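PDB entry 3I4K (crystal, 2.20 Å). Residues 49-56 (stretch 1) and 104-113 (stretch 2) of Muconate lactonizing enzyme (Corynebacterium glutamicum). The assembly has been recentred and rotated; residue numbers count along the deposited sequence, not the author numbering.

Stretch 1 (49-56) GYGEGVVP
Stretch 2 104-113: RYAKAAVDVA

The strand of stretch 1 lies against the helix of stretch 2 so closely that their axes come within 5.8 Å, and glycine makes this possible. A CB built on Gly-51 would sit 2.2 Å from Ala-109 O and 2.8 Å from Ala-113 N. One built on Gly-49 would sit 2.2 Å from Ala-113 O. Both would clash.

Residues 49-53 are extended, with phi from -145° to -102° and psi from 98° to 155°. The strand enters from earlier in the chain. Residues 104-113 are helical throughout, with phi near -60° and psi near -43°, and the helix continues beyond Ala-113. The two elements run nearly antiparallel, at 164°. Tyr-50 CA and Ala-113 CA set the register at 4.2 Å. Within the helix, Ala-108 N bonds to Arg-104 O at 2.8 Å, Val-112 N to Ala-108 O at 2.9 Å, and Ala-113 N to Ala-109 O at 2.9 Å.

No direct hydrogen bond joins the stretches. Gly-49 CA instead makes a CA-H...O contact with Ala-113 O at 3.5 Å, with an angle of 146° at the hydrogen. Gly-51 CA lies 3.7 Å from both Ala-109 O and Val-112 CG1. The small methyl of Ala-109 points toward the strand and packs on its backbone, with CB 3.5 Å from Glu-52 O and 3.7 Å from Gly-53 N. Ala-113 CB is 3.8 Å from Gly-51 N. Val-112, chi1 t, also points toward the strand and brings CG1 to 3.4 Å from Tyr-50 O.

Tyr-50 and Glu-52 alternate with the glycines and point away from the helix. Both have chi1 m. The Glu-52 carboxylate is hydrogen-bonded elsewhere in the structure.

Tyr-105 makes the aromatic contact, and of all residues here it has the most area covered by the other stretch, 76 Å². It points toward stretch 1, with chi1 -79° (m) and chi2 -81°. Val-55, chi1 m, places CG1 over one face of the ring, 3.7 Å from the centroid and 13° off the normal. This is a CH-pi contact between apolar groups. Val-54 O approaches the ring obliquely, 3.4 Å from Tyr-105 CD1. Val-54 itself, chi1 p, points away.

One water supplies the polar link. It donates to Glu-52 O and Tyr-105 O, each at 2.9 Å from the water O, and accepts from Val-54 N at 3.1 Å from the same O. It thus ties the backbone of Glu-52 and Val-54 to the helix, where no direct bond forms. The contact buries 419 Å² in total.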

# COMPACT_ATOMS: atom_id res chain seq x y z
N GLY A 49 0.53 -23.65 3.09
CA GLY A 49 1.31 -22.42 3.09
C GLY A 49 2.02 -22.22 4.41
O GLY A 49 1.47 -22.52 5.47
N TYR A 50 3.24 -21.69 4.37
CA TYR A 50 4.02 -21.48 5.59
C TYR A 50 4.39 -20.04 5.90
O TYR A 50 4.68 -19.24 5.00
CB TYR A 50 5.30 -22.32 5.52
CG TYR A 50 5.04 -23.81 5.50
CD1 TYR A 50 4.64 -24.48 6.64
CD2 TYR A 50 5.17 -24.53 4.31
CE1 TYR A 50 4.36 -25.84 6.62
CE2 TYR A 50 4.90 -25.89 4.27
CZ TYR A 50 4.50 -26.55 5.43
OH TYR A 50 4.23 -27.90 5.40
N GLY A 51 4.39 -19.72 7.19
CA GLY A 51 4.73 -18.39 7.66
C GLY A 51 5.47 -18.50 8.98
O GLY A 51 5.29 -19.48 9.70
N GLU A 52 6.29 -17.50 9.31
CA GLU A 52 7.06 -17.52 10.55
C GLU A 52 6.68 -16.50 11.63
O GLU A 52 6.51 -15.31 11.36
CB GLU A 52 8.55 -17.33 10.24
CG GLU A 52 9.25 -18.57 9.68
CD GLU A 52 10.74 -18.37 9.51
OE1 GLU A 52 11.29 -17.45 10.16
OE2 GLU A 52 11.38 -19.12 8.75
N GLY A 53 6.53 -16.99 12.86
CA GLY A 53 6.26 -16.13 14.00
C GLY A 53 7.63 -16.05 14.64
O GLY A 53 8.03 -16.95 15.38
N VAL A 54 8.37 -14.98 14.36
CA VAL A 54 9.73 -14.86 14.86
C VAL A 54 10.22 -13.45 15.21
O VAL A 54 9.94 -12.50 14.49
CB VAL A 54 10.70 -15.47 13.80
CG1 VAL A 54 10.49 -14.76 12.46
CG2 VAL A 54 12.14 -15.34 14.25
N VAL A 55 10.94 -13.35 16.33
CA VAL A 55 11.52 -12.10 16.81
C VAL A 55 13.02 -12.34 16.98
O VAL A 55 13.46 -13.48 17.05
CB VAL A 55 10.94 -11.66 18.17
CG1 VAL A 55 9.49 -11.26 18.02
CG2 VAL A 55 11.10 -12.78 19.20
N PRO A 56 13.82 -11.27 17.07
CA PRO A 56 15.28 -11.39 17.22
C PRO A 56 15.74 -11.99 18.55
O PRO A 56 16.12 -11.26 19.46
CB PRO A 56 15.77 -9.95 17.07
CG PRO A 56 14.67 -9.27 16.32
CD PRO A 56 13.44 -9.85 16.93
N ARG A 104 1.48 -7.73 16.38
CA ARG A 104 1.80 -7.80 14.96
C ARG A 104 2.67 -8.99 14.57
O ARG A 104 2.43 -9.63 13.54
CB ARG A 104 2.48 -6.50 14.51
CG ARG A 104 1.62 -5.25 14.65
CD ARG A 104 0.33 -5.33 13.84
NE ARG A 104 -0.24 -4.00 13.61
CZ ARG A 104 -1.35 -3.76 12.92
NH1 ARG A 104 -2.04 -4.76 12.38
NH2 ARG A 104 -1.75 -2.51 12.75
N TYR A 105 3.69 -9.30 15.37
CA TYR A 105 4.56 -10.42 15.04
C TYR A 105 3.78 -11.73 14.87
O TYR A 105 4.03 -12.48 13.93
CB TYR A 105 5.64 -10.58 16.11
CG TYR A 105 6.79 -9.60 15.97
CD1 TYR A 105 7.83 -9.84 15.07
CD2 TYR A 105 6.86 -8.45 16.74
CE1 TYR A 105 8.90 -8.96 14.94
CE2 TYR A 105 7.93 -7.55 16.62
CZ TYR A 105 8.94 -7.81 15.72
OH TYR A 105 10.01 -6.94 15.61
N ALA A 106 2.82 -11.98 15.76
CA ALA A 106 2.02 -13.19 15.68
C ALA A 106 1.19 -13.18 14.39
O ALA A 106 1.11 -14.19 13.68
CB ALA A 106 1.10 -13.30 16.89
N LYS A 107 0.58 -12.03 14.11
CA LYS A 107 -0.25 -11.87 12.92
C LYS A 107 0.52 -12.02 11.62
O LYS A 107 0.00 -12.56 10.65
CB LYS A 107 -0.94 -10.50 12.97
CG LYS A 107 -1.93 -10.34 14.12
CD LYS A 107 -2.41 -8.89 14.28
CE LYS A 107 -3.51 -8.77 15.33
NZ LYS A 107 -3.81 -7.34 15.66
N ALA A 108 1.77 -11.55 11.60
CA ALA A 108 2.57 -11.65 10.39
C ALA A 108 2.68 -13.09 9.89
O ALA A 108 2.69 -13.35 8.68
CB ALA A 108 3.95 -11.07 10.63
N ALA A 109 2.78 -14.04 10.81
CA ALA A 109 2.89 -15.44 10.42
C ALA A 109 1.62 -15.88 9.70
O ALA A 109 1.69 -16.51 8.65
CB ALA A 109 3.13 -16.32 11.64
N VAL A 110 0.47 -15.53 10.26
CA VAL A 110 -0.80 -15.89 9.64
C VAL A 110 -0.90 -15.28 8.24
O VAL A 110 -1.33 -15.94 7.28
CB VAL A 110 -2.00 -15.41 10.49
CG1 VAL A 110 -3.31 -15.83 9.83
CG2 VAL A 110 -1.91 -15.98 11.89
N ASP A 111 -0.49 -14.03 8.12
CA ASP A 111 -0.52 -13.33 6.84
C ASP A 111 0.35 -14.05 5.80
O ASP A 111 -0.11 -14.38 4.71
CB ASP A 111 -0.04 -11.88 7.04
CG ASP A 111 0.17 -11.14 5.72
OD1 ASP A 111 1.10 -11.50 4.98
OD2 ASP A 111 -0.59 -10.18 5.45
N VAL A 112 1.62 -14.30 6.14
CA VAL A 112 2.53 -14.96 5.22
C VAL A 112 2.08 -16.37 4.84
O VAL A 112 2.20 -16.77 3.68
CB VAL A 112 3.95 -15.02 5.79
CG1 VAL A 112 4.84 -15.88 4.90
CG2 VAL A 112 4.53 -13.61 5.88
N ALA A 113 1.57 -17.12 5.81
CA ALA A 113 1.10 -18.48 5.56
C ALA A 113 -0.03 -18.43 4.53
O ALA A 113 -0.08 -19.26 3.62
CB ALA A 113 0.61 -19.13 6.85
O HOH W 1 6.72 -12.85 12.86